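Local coordinates for pyrrolidone-carboxylate peptidase (Pyrococcus furiosus, PDB 1X10), which removes N-terminal pyroglutamyl (5-oxoproline) residues from peptides, acting as a thiol protease of the C15 family that assembles as a homotetramer, at residues A[86-91]-A[95-100]; A[125-130]-A[192-197]; A[148-153]-A[160-165]. The protein carries 3 engineered substitutions. One frame throughout, in Å; residues are numbered along the deposited sequence.

Three contacts sample different layers of an α/β fold built round one mixed sheet. Along the chain, contact 1 closes first, within the long loop between strands 76-83 and 110-112; contact 2 then joins the end of helix 117-126 to helix 189-206, and contact 3, helix 141-156 against strand 161-167, is nested inside the loop that contact 2 closes. The centres of contacts 1 and 2 lie 31 Å apart on opposite sides of the chain's centre, while contact 3 is 22 Å from contact 1 and 21 Å from contact 2. Contact 3 joins elements carrying the active-site positions Ser142 (altered in this structure) and His166, whereas contact 1 reaches a subunit interface.

Contact 1. Residues A[86-91]-A[95-100]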
loop_
_atom_site.group_PDB
_atom_site.type_symbol
_atom_site.label_atom_id
_atom_site.label_comp_id
_atom_site.label_asym_id
_atom_site.label_seq_id
_atom_site.Cartn_x
_atom_site.Cartn_y
_atom_site.Cartn_z
ATOM N N ILE A 86 3.130 7.387 25.294
ATOM C CA ILE A 86 2.375 8.316 24.474
ATOM C C ILE A 86 3.362 8.995 23.532
ATOM O O ILE A 86 4.356 9.576 23.975
ATOM C CB ILE A 86 1.696 9.412 25.316
ATOM C CG1 ILE A 86 0.745 8.782 26.333
ATOM C CG2 ILE A 86 0.935 10.367 24.401
ATOM C CD1 ILE A 86 0.193 9.761 27.327
ATOM N N ASP A 87 3.100 8.896 22.235
ATOM C CA ASP A 87 3.942 9.532 21.233
ATOM C C ASP A 87 3.009 9.803 20.064
ATOM O O ASP A 87 2.955 9.040 19.101
ATOM C CB ASP A 87 5.088 8.618 20.793
ATOM C CG ASP A 87 6.262 9.400 20.213
ATOM O OD1 ASP A 87 7.127 8.800 19.535
ATOM O OD2 ASP A 87 6.321 10.631 20.452
ATOM N N ALA A 88 2.266 10.897 20.174
ATOM C CA ALA A 88 1.287 11.288 19.166
ATOM C C ALA A 88 1.884 11.775 17.850
ATOM O O ALA A 88 2.727 12.671 17.839
ATOM C CB ALA A 88 0.374 12.358 19.743
ATOM N N ARG A 89 1.432 11.183 16.744
ATOM C CA ARG A 89 1.899 11.573 15.417
ATOM C C ARG A 89 1.177 12.870 15.053
ATOM O O ARG A 89 1.668 13.669 14.255
ATOM C CB ARG A 89 1.565 10.493 14.383
ATOM C CG ARG A 89 2.445 10.543 13.135
ATOM C CD ARG A 89 1.697 10.064 11.897
ATOM N NE ARG A 89 0.760 11.080 11.422
ATOM C CZ ARG A 89 -0.106 10.903 10.430
ATOM N NH1 ARG A 89 -0.165 9.739 9.795
ATOM N NH2 ARG A 89 -0.913 11.893 10.068
ATOM N N ILE A 90 -0.002 13.056 15.641
ATOM C CA ILE A 90 -0.808 14.255 15.432
ATOM C C ILE A 90 -1.314 14.693 16.807
ATOM O O ILE A 90 -1.353 13.897 17.739
ATOM C CB ILE A 90 -2.035 13.989 14.516
ATOM C CG1 ILE A 90 -2.955 12.947 15.155
ATOM C CG2 ILE A 90 -1.569 13.514 13.141
ATOM C CD1 ILE A 90 -4.261 12.753 14.417
ATOM N N PRO A 91 -1.692 15.968 16.958
ATOM C CA PRO A 91 -2.181 16.397 18.271
ATOM C C PRO A 91 -3.590 15.875 18.543
ATOM O O PRO A 91 -4.293 15.460 17.617
ATOM C CB PRO A 91 -2.141 17.916 18.169
ATOM C CG PRO A 91 -2.472 18.153 16.733
ATOM C CD PRO A 91 -1.663 17.094 16.008
ATOM N N GLY A 95 -5.335 20.137 20.658
ATOM C CA GLY A 95 -4.028 20.591 20.212
ATOM C C GLY A 95 -2.820 20.048 20.957
ATOM O O GLY A 95 -1.697 20.492 20.723
ATOM N N LYS A 96 -3.037 19.090 21.851
ATOM C CA LYS A 96 -1.937 18.516 22.617
ATOM C C LYS A 96 -1.259 17.366 21.878
ATOM O O LYS A 96 -1.886 16.348 21.579
ATOM C CB LYS A 96 -2.431 18.037 23.990
ATOM C CG LYS A 96 -2.875 19.166 24.917
ATOM C CD LYS A 96 -3.031 18.708 26.366
ATOM C CE LYS A 96 -4.454 18.264 26.704
ATOM N NZ LYS A 96 -4.890 17.020 26.030
ATOM N N LYS A 97 0.026 17.541 21.584
ATOM C CA LYS A 97 0.810 16.527 20.889
ATOM C C LYS A 97 1.908 16.039 21.831
ATOM O O LYS A 97 3.046 16.503 21.773
ATOM C CB LYS A 97 1.422 17.122 19.621
ATOM C CG LYS A 97 2.073 16.106 18.692
ATOM C CD LYS A 97 2.549 16.782 17.413
ATOM C CE LYS A 97 3.126 15.780 16.425
ATOM N NZ LYS A 97 4.324 15.078 16.970
ATOM N N ILE A 98 1.550 15.103 22.704
ATOM C CA ILE A 98 2.479 14.555 23.685
ATOM C C ILE A 98 3.455 13.563 23.060
ATOM O O ILE A 98 3.061 12.684 22.296
ATOM C CB ILE A 98 1.706 13.863 24.832
ATOM C CG1 ILE A 98 0.746 14.867 25.483
ATOM C CG2 ILE A 98 2.676 13.305 25.858
ATOM C CD1 ILE A 98 -0.131 14.276 26.569
ATOM N N GLU A 99 4.732 13.704 23.403
ATOM C CA GLU A 99 5.766 12.829 22.864
ATOM C C GLU A 99 6.658 12.222 23.946
ATOM O O GLU A 99 6.996 12.876 24.930
ATOM C CB GLU A 99 6.630 13.609 21.864
ATOM C CG GLU A 99 5.833 14.241 20.729
ATOM C CD GLU A 99 6.675 15.146 19.845
ATOM O OE1 GLU A 99 7.264 16.115 20.374
ATOM O OE2 GLU A 99 6.745 14.893 18.622
ATOM N N ASP A 100 7.027 10.960 23.749
ATOM C CA ASP A 100 7.894 10.230 24.674
ATOM C C ASP A 100 7.549 10.460 26.137
ATOM O O ASP A 100 8.317 11.056 26.892
ATOM C CB ASP A 100 9.352 10.609 24.417
ATOM C CG ASP A 100 9.756 10.382 22.979
ATOM O OD1 ASP A 100 9.637 9.234 22.507
ATOM O OD2 ASP A 100 10.187 11.346 22.318
#
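The long surface loop between strands 76-83 and 110-112 doubles back on itself here, so that Asp87 faces Glu99 and Pro91 faces Lys97 in two irregular, antiparallel arms. Ala88 N gives a straight hydrogen bond to Ile98 O (2.9 Å, 164° at the hydrogen), and Pro91 CB closes the turn end by packing 3.6 Å from Gly95 C. Apart from the backbone bond, the CG2 branch of Ile86 rests on Ile98 CB at 3.6 Å, a small apolar patch that Phe45 and Ile103 extend. Asp87 and Asp100 lie side by side and point the same way, their OD1 atoms 3.9 Å apart; Arg80 and Lys118 of a second subunit form salt bridges to both, which probably offsets the like charges and binds the loop to the interface. Asp87 OD2 also takes a weak bond from Asp100 N. Lys97 leaves with CG anti to its backbone N (chi1 -170°) and runs extended across the gap, bending only at chi4. That last bend delivers NZ to two oxygens at once, in a hydrogen bond to Ala88 O across the contact (3.0 Å) and a salt bridge to Glu99 OE2 in its own arm (2.9 Å).

Contact 2. Residues A[125-130]-A[192-197]; sequences HERGIP and ALEAVK. Engineered in segment 192-197: Ala192 (natural residue Glu).
Arg127 and Ile129 reach over to Glu194 and Ala195, a light contact between the loop that follows helix 117-126 and helix 189-206, burying 151 Å² in all. Its backbones stay well apart: the nearest CA atoms, those of Ile129 and Ala195, are 7.2 Å from each other, and no hydrogen bond passes between the segments.

The charged part is one long salt bridge nearer the surface. Arg127 NH2 stands 3.8 Å from Glu194 OE1, and NE of the same guanidinium is about equally far from that oxygen. The two side chains cross at about a right angle, with guanidinium and carboxylate planes 48° apart, so the pair is an attraction between charges rather than a matched two-pronged bridge. The arginine chain is bent at chi2 (-71°) and chi3 (-136°), which brings its end beside Glu194. A second, weak ion pair to Glu201, further along the same helix, probably shares the arginine's charge.

The apolar part lies deeper. Ile129 rests the end of its longer branch against helix 189-206, CD1 coming to 4.1 Å from the Glu194 CG methylene, while its CG2 branch lies 4.3 Å from Ala195 CB.

Gly128, with positive phi, ends helix 117-126 in a Schellman motif, its N bonded to His125 O at 2.9 Å, and the chain then leads into Ile129, whose side chain points toward helix 189-206.

Ile129 and Ala195 both touch Ile76, so the contact sits over strand 76-83, between the end of helix 117-126 and helix 189-206. Ile129 also meets Met191 one turn earlier on helix 189-206; helix 189-206 in turn packs on helix 18-26 through Leu193 and Val196.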
loop_
_atom_site.group_PDB
_atom_site.type_symbol
_atom_site.label_atom_id
_atom_site.label_comp_id
_atom_site.label_asym_id
_atom_site.label_seq_id
_atom_site.Cartn_x
_atom_site.Cartn_y
_atom_site.Cartn_z
ATOM N N HIS A 125 -14.229 -14.624 11.393
ATOM C CA HIS A 125 -13.944 -15.294 10.126
ATOM C C HIS A 125 -15.096 -16.214 9.714
ATOM O O HIS A 125 -15.442 -16.305 8.537
ATOM C CB HIS A 125 -12.647 -16.097 10.232
ATOM C CG HIS A 125 -11.417 -15.248 10.316
ATOM N ND1 HIS A 125 -10.147 -15.780 10.368
ATOM C CD2 HIS A 125 -11.259 -13.903 10.330
ATOM C CE1 HIS A 125 -9.259 -14.803 10.406
ATOM N NE2 HIS A 125 -9.909 -13.652 10.384
ATOM N N GLU A 126 -15.687 -16.895 10.689
ATOM C CA GLU A 126 -16.806 -17.785 10.408
ATOM C C GLU A 126 -18.012 -16.979 9.944
ATOM O O GLU A 126 -18.873 -17.492 9.234
ATOM C CB GLU A 126 -17.159 -18.596 11.652
ATOM C CG GLU A 126 -16.088 -19.608 12.018
ATOM C CD GLU A 126 -16.387 -20.354 13.300
ATOM O OE1 GLU A 126 -15.620 -21.281 13.628
ATOM O OE2 GLU A 126 -17.380 -20.018 13.983
ATOM N N ARG A 127 -18.064 -15.713 10.353
ATOM C CA ARG A 127 -19.149 -14.817 9.972
ATOM C C ARG A 127 -18.829 -14.120 8.649
ATOM O O ARG A 127 -19.611 -13.300 8.172
ATOM C CB ARG A 127 -19.367 -13.755 11.052
ATOM C CG ARG A 127 -20.036 -14.255 12.323
ATOM C CD ARG A 127 -21.504 -14.575 12.080
ATOM N NE ARG A 127 -22.349 -14.058 13.153
ATOM C CZ ARG A 127 -22.308 -14.482 14.413
ATOM N NH1 ARG A 127 -21.462 -15.439 14.768
ATOM N NH2 ARG A 127 -23.111 -13.945 15.324
ATOM N N GLY A 128 -17.674 -14.440 8.073
ATOM C CA GLY A 128 -17.282 -13.829 6.815
ATOM C C GLY A 128 -16.783 -12.407 7.001
ATOM O O GLY A 128 -16.832 -11.588 6.080
ATOM N N ILE A 129 -16.302 -12.109 8.202
ATOM C CA ILE A 129 -15.786 -10.778 8.500
ATOM C C ILE A 129 -14.258 -10.794 8.575
ATOM O O ILE A 129 -13.676 -11.403 9.474
ATOM C CB ILE A 129 -16.341 -10.258 9.842
ATOM C CG1 ILE A 129 -17.869 -10.172 9.775
ATOM C CG2 ILE A 129 -15.732 -8.894 10.165
ATOM C CD1 ILE A 129 -18.523 -9.734 11.070
ATOM N N PRO A 130 -13.583 -10.135 7.622
ATOM C CA PRO A 130 -12.118 -10.140 7.688
ATOM C C PRO A 130 -11.612 -9.480 8.969
ATOM O O PRO A 130 -12.036 -8.376 9.334
ATOM C CB PRO A 130 -11.700 -9.392 6.418
ATOM C CG PRO A 130 -12.916 -8.595 6.039
ATOM C CD PRO A 130 -14.063 -9.495 6.387
ATOM N N ALA A 192 -18.799 -3.476 10.672
ATOM C CA ALA A 192 -18.004 -3.034 11.813
ATOM C C ALA A 192 -18.824 -3.209 13.093
ATOM O O ALA A 192 -18.320 -3.689 14.113
ATOM C CB ALA A 192 -17.604 -1.563 11.639
ATOM N N LEU A 193 -20.092 -2.819 13.031
ATOM C CA LEU A 193 -20.981 -2.934 14.181
ATOM C C LEU A 193 -21.158 -4.395 14.575
ATOM O O LEU A 193 -21.059 -4.746 15.753
ATOM C CB LEU A 193 -22.342 -2.307 13.862
ATOM C CG LEU A 193 -23.449 -2.431 14.914
ATOM C CD1 LEU A 193 -23.020 -1.757 16.219
ATOM C CD2 LEU A 193 -24.729 -1.791 14.380
ATOM N N GLU A 194 -21.406 -5.249 13.589
ATOM C CA GLU A 194 -21.602 -6.672 13.848
ATOM C C GLU A 194 -20.335 -7.293 14.434
ATOM O O GLU A 194 -20.404 -8.164 15.301
ATOM C CB GLU A 194 -21.997 -7.404 12.559
ATOM C CG GLU A 194 -22.215 -8.904 12.743
ATOM C CD GLU A 194 -23.444 -9.230 13.579
ATOM O OE1 GLU A 194 -23.612 -10.415 13.952
ATOM O OE2 GLU A 194 -24.248 -8.314 13.861
ATOM N N ALA A 195 -19.180 -6.840 13.958
ATOM C CA ALA A 195 -17.907 -7.349 14.453
ATOM C C ALA A 195 -17.796 -7.097 15.957
ATOM O O ALA A 195 -17.386 -7.978 16.706
ATOM C CB ALA A 195 -16.739 -6.675 13.713
ATOM N N VAL A 196 -18.160 -5.892 16.392
ATOM C CA VAL A 196 -18.102 -5.554 17.809
ATOM C C VAL A 196 -19.112 -6.396 18.595
ATOM O O VAL A 196 -18.819 -6.855 19.696
ATOM C CB VAL A 196 -18.381 -4.041 18.038
ATOM C CG1 VAL A 196 -18.400 -3.726 19.533
ATOM C CG2 VAL A 196 -17.305 -3.212 17.350
ATOM N N LYS A 197 -20.300 -6.602 18.027
ATOM C CA LYS A 197 -21.320 -7.407 18.693
ATOM C C LYS A 197 -20.791 -8.829 18.868
ATOM O O LYS A 197 -20.967 -9.444 19.919
ATOM C CB LYS A 197 -22.615 -7.447 17.874
ATOM C CG LYS A 197 -23.404 -6.149 17.870
ATOM C CD LYS A 197 -24.729 -6.320 17.130
ATOM C CE LYS A 197 -25.476 -4.993 17.026
ATOM N NZ LYS A 197 -26.724 -5.098 16.209
#

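Contact 3. Residues A[148-153]-A[160-165]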
loop_
_atom_site.group_PDB
_atom_site.type_symbol
_atom_site.label_atom_id
_atom_site.label_comp_id
_atom_site.label_asym_id
_atom_site.label_seq_id
_atom_site.Cartn_x
_atom_site.Cartn_y
_atom_site.Cartn_z
ATOM N N LEU A 148 -4.960 2.165 29.940
ATOM C CA LEU A 148 -5.609 2.571 31.181
ATOM C C LEU A 148 -6.671 1.562 31.609
ATOM O O LEU A 148 -6.826 1.275 32.796
ATOM C CB LEU A 148 -6.238 3.962 31.019
ATOM C CG LEU A 148 -5.228 5.115 30.955
ATOM C CD1 LEU A 148 -5.906 6.400 30.464
ATOM C CD2 LEU A 148 -4.621 5.314 32.339
ATOM N N SER A 149 -7.395 1.009 30.645
ATOM C CA SER A 149 -8.429 0.032 30.972
ATOM C C SER A 149 -7.790 -1.234 31.538
ATOM O O SER A 149 -8.228 -1.764 32.570
ATOM C CB SER A 149 -9.260 -0.300 29.726
ATOM O OG SER A 149 -10.366 -1.126 30.052
ATOM N N LEU A 150 -6.744 -1.715 30.876
ATOM C CA LEU A 150 -6.059 -2.918 31.335
ATOM C C LEU A 150 -5.361 -2.690 32.678
ATOM O O LEU A 150 -5.296 -3.599 33.509
ATOM C CB LEU A 150 -5.054 -3.391 30.278
ATOM C CG LEU A 150 -5.711 -4.075 29.078
ATOM C CD1 LEU A 150 -4.728 -4.182 27.927
ATOM C CD2 LEU A 150 -6.225 -5.445 29.499
ATOM N N HIS A 151 -4.851 -1.480 32.889
ATOM C CA HIS A 151 -4.185 -1.136 34.148
ATOM C C HIS A 151 -5.229 -1.108 35.264
ATOM O O HIS A 151 -4.964 -1.515 36.402
ATOM C CB HIS A 151 -3.514 0.238 34.032
ATOM C CG HIS A 151 -2.769 0.657 35.265
ATOM N ND1 HIS A 151 -1.671 -0.026 35.739
ATOM C CD2 HIS A 151 -2.962 1.696 36.113
ATOM C CE1 HIS A 151 -1.216 0.574 36.826
ATOM N NE2 HIS A 151 -1.983 1.620 37.075
ATOM N N HIS A 152 -6.421 -0.627 34.927
ATOM C CA HIS A 152 -7.523 -0.554 35.883
ATOM C C HIS A 152 -7.893 -1.971 36.319
ATOM O O HIS A 152 -8.157 -2.237 37.496
ATOM C CB HIS A 152 -8.730 0.111 35.227
ATOM C CG HIS A 152 -9.811 0.486 36.191
ATOM N ND1 HIS A 152 -9.893 1.735 36.766
ATOM C CD2 HIS A 152 -10.843 -0.229 36.695
ATOM C CE1 HIS A 152 -10.933 1.775 37.582
ATOM N NE2 HIS A 152 -11.525 0.595 37.558
ATOM N N SER A 153 -7.908 -2.882 35.352
ATOM C CA SER A 153 -8.232 -4.275 35.611
ATOM C C SER A 153 -7.191 -4.904 36.538
ATOM O O SER A 153 -7.533 -5.578 37.513
ATOM C CB SER A 153 -8.287 -5.052 34.290
ATOM O OG SER A 153 -8.522 -6.434 34.511
ATOM N N LYS A 160 -12.941 -7.806 34.364
ATOM C CA LYS A 160 -12.226 -9.080 34.314
ATOM C C LYS A 160 -11.526 -9.215 32.966
ATOM O O LYS A 160 -10.431 -9.767 32.874
ATOM C CB LYS A 160 -13.196 -10.248 34.492
ATOM C CG LYS A 160 -14.039 -10.187 35.754
ATOM C CD LYS A 160 -15.094 -11.287 35.749
ATOM C CE LYS A 160 -16.074 -11.131 36.904
ATOM N NZ LYS A 160 -17.156 -12.157 36.845
ATOM N N MET A 161 -12.178 -8.721 31.918
ATOM C CA MET A 161 -11.622 -8.766 30.570
ATOM C C MET A 161 -11.644 -7.371 29.968
ATOM O O MET A 161 -12.627 -6.638 30.110
ATOM C CB MET A 161 -12.438 -9.683 29.659
ATOM C CG MET A 161 -12.503 -11.134 30.074
ATOM S SD MET A 161 -13.435 -12.074 28.834
ATOM C CE MET A 161 -12.346 -13.485 28.628
ATOM N N SER A 162 -10.564 -7.016 29.281
ATOM C CA SER A 162 -10.456 -5.706 28.651
ATOM C C SER A 162 -9.634 -5.822 27.376
ATOM O O SER A 162 -8.642 -6.561 27.320
ATOM C CB SER A 162 -9.794 -4.706 29.608
ATOM O OG SER A 162 -9.655 -3.431 29.001
ATOM N N GLY A 163 -10.048 -5.093 26.350
ATOM C CA GLY A 163 -9.327 -5.144 25.098
ATOM C C GLY A 163 -9.742 -4.029 24.172
ATOM O O GLY A 163 -10.640 -3.243 24.495
ATOM N N PHE A 164 -9.093 -3.974 23.014
ATOM C CA PHE A 164 -9.368 -2.942 22.035
ATOM C C PHE A 164 -9.557 -3.495 20.624
ATOM O O PHE A 164 -8.857 -4.419 20.199
ATOM C CB PHE A 164 -8.224 -1.924 22.037
ATOM C CG PHE A 164 -8.599 -0.609 21.444
ATOM C CD1 PHE A 164 -8.752 -0.467 20.071
ATOM C CD2 PHE A 164 -8.882 0.475 22.263
ATOM C CE1 PHE A 164 -9.189 0.735 19.525
ATOM C CE2 PHE A 164 -9.321 1.679 21.723
ATOM C CZ PHE A 164 -9.475 1.809 20.357
ATOM N N ILE A 165 -10.506 -2.915 19.902
ATOM C CA ILE A 165 -10.792 -3.317 18.531
ATOM C C ILE A 165 -10.782 -2.090 17.632
ATOM O O ILE A 165 -11.447 -1.097 17.920
ATOM C CB ILE A 165 -12.177 -3.988 18.423
ATOM C CG1 ILE A 165 -12.164 -5.317 19.180
ATOM C CG2 ILE A 165 -12.548 -4.204 16.952
ATOM C CD1 ILE A 165 -13.515 -6.015 19.207
HETATM O O HOH W 1 -8.545 -9.591 34.729
#
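Ser149 and Ser162 point at each other across the gap between helix 141-156 and strand 161-167, both with OG anti to the backbone N (chi1 -173° and 179°). Ser162 OG comes in beside the CB-OG bond of Ser149, at about 102° to it, and the hydroxyls share a short hydrogen bond, OG to OG 2.6 Å. Ser149 OG is also bonded to His66 NE2, so the buried Ser149 hydroxyl has two polar partners.

Leu150 comes alongside Ser162 rather than at its hydroxyl. Its CD2 methyl lies 3.6 Å from Ser162 CB and 3.4 Å from Ser162 O, an oxygen that also accepts a hydrogen bond from Ser113 OG. Cutting Leu150 back to an alanine removes CG and both methyls and is likely to open a gap beside Ser162 and Thr114, leaving the strand less firmly packed against the helix.

One turn after Ser149, Ser153 OG stays 4.2 Å from Lys160 O, and a water bridges them, donating to Lys160 O at 2.7 Å and to Ser153 OG at 3.2 Å; Pro159 O is the hydroxyl's direct partner.

Helix 141-156 carries the engineered Ser142 at an active-site position and strand 161-167 carries active-site His166, so the serine pair links two elements that carry active-site positions. The strand pairs with strands 63-69 and 76-83, while the helix has helix 47-59 on another flank, met by Leu148 and His152.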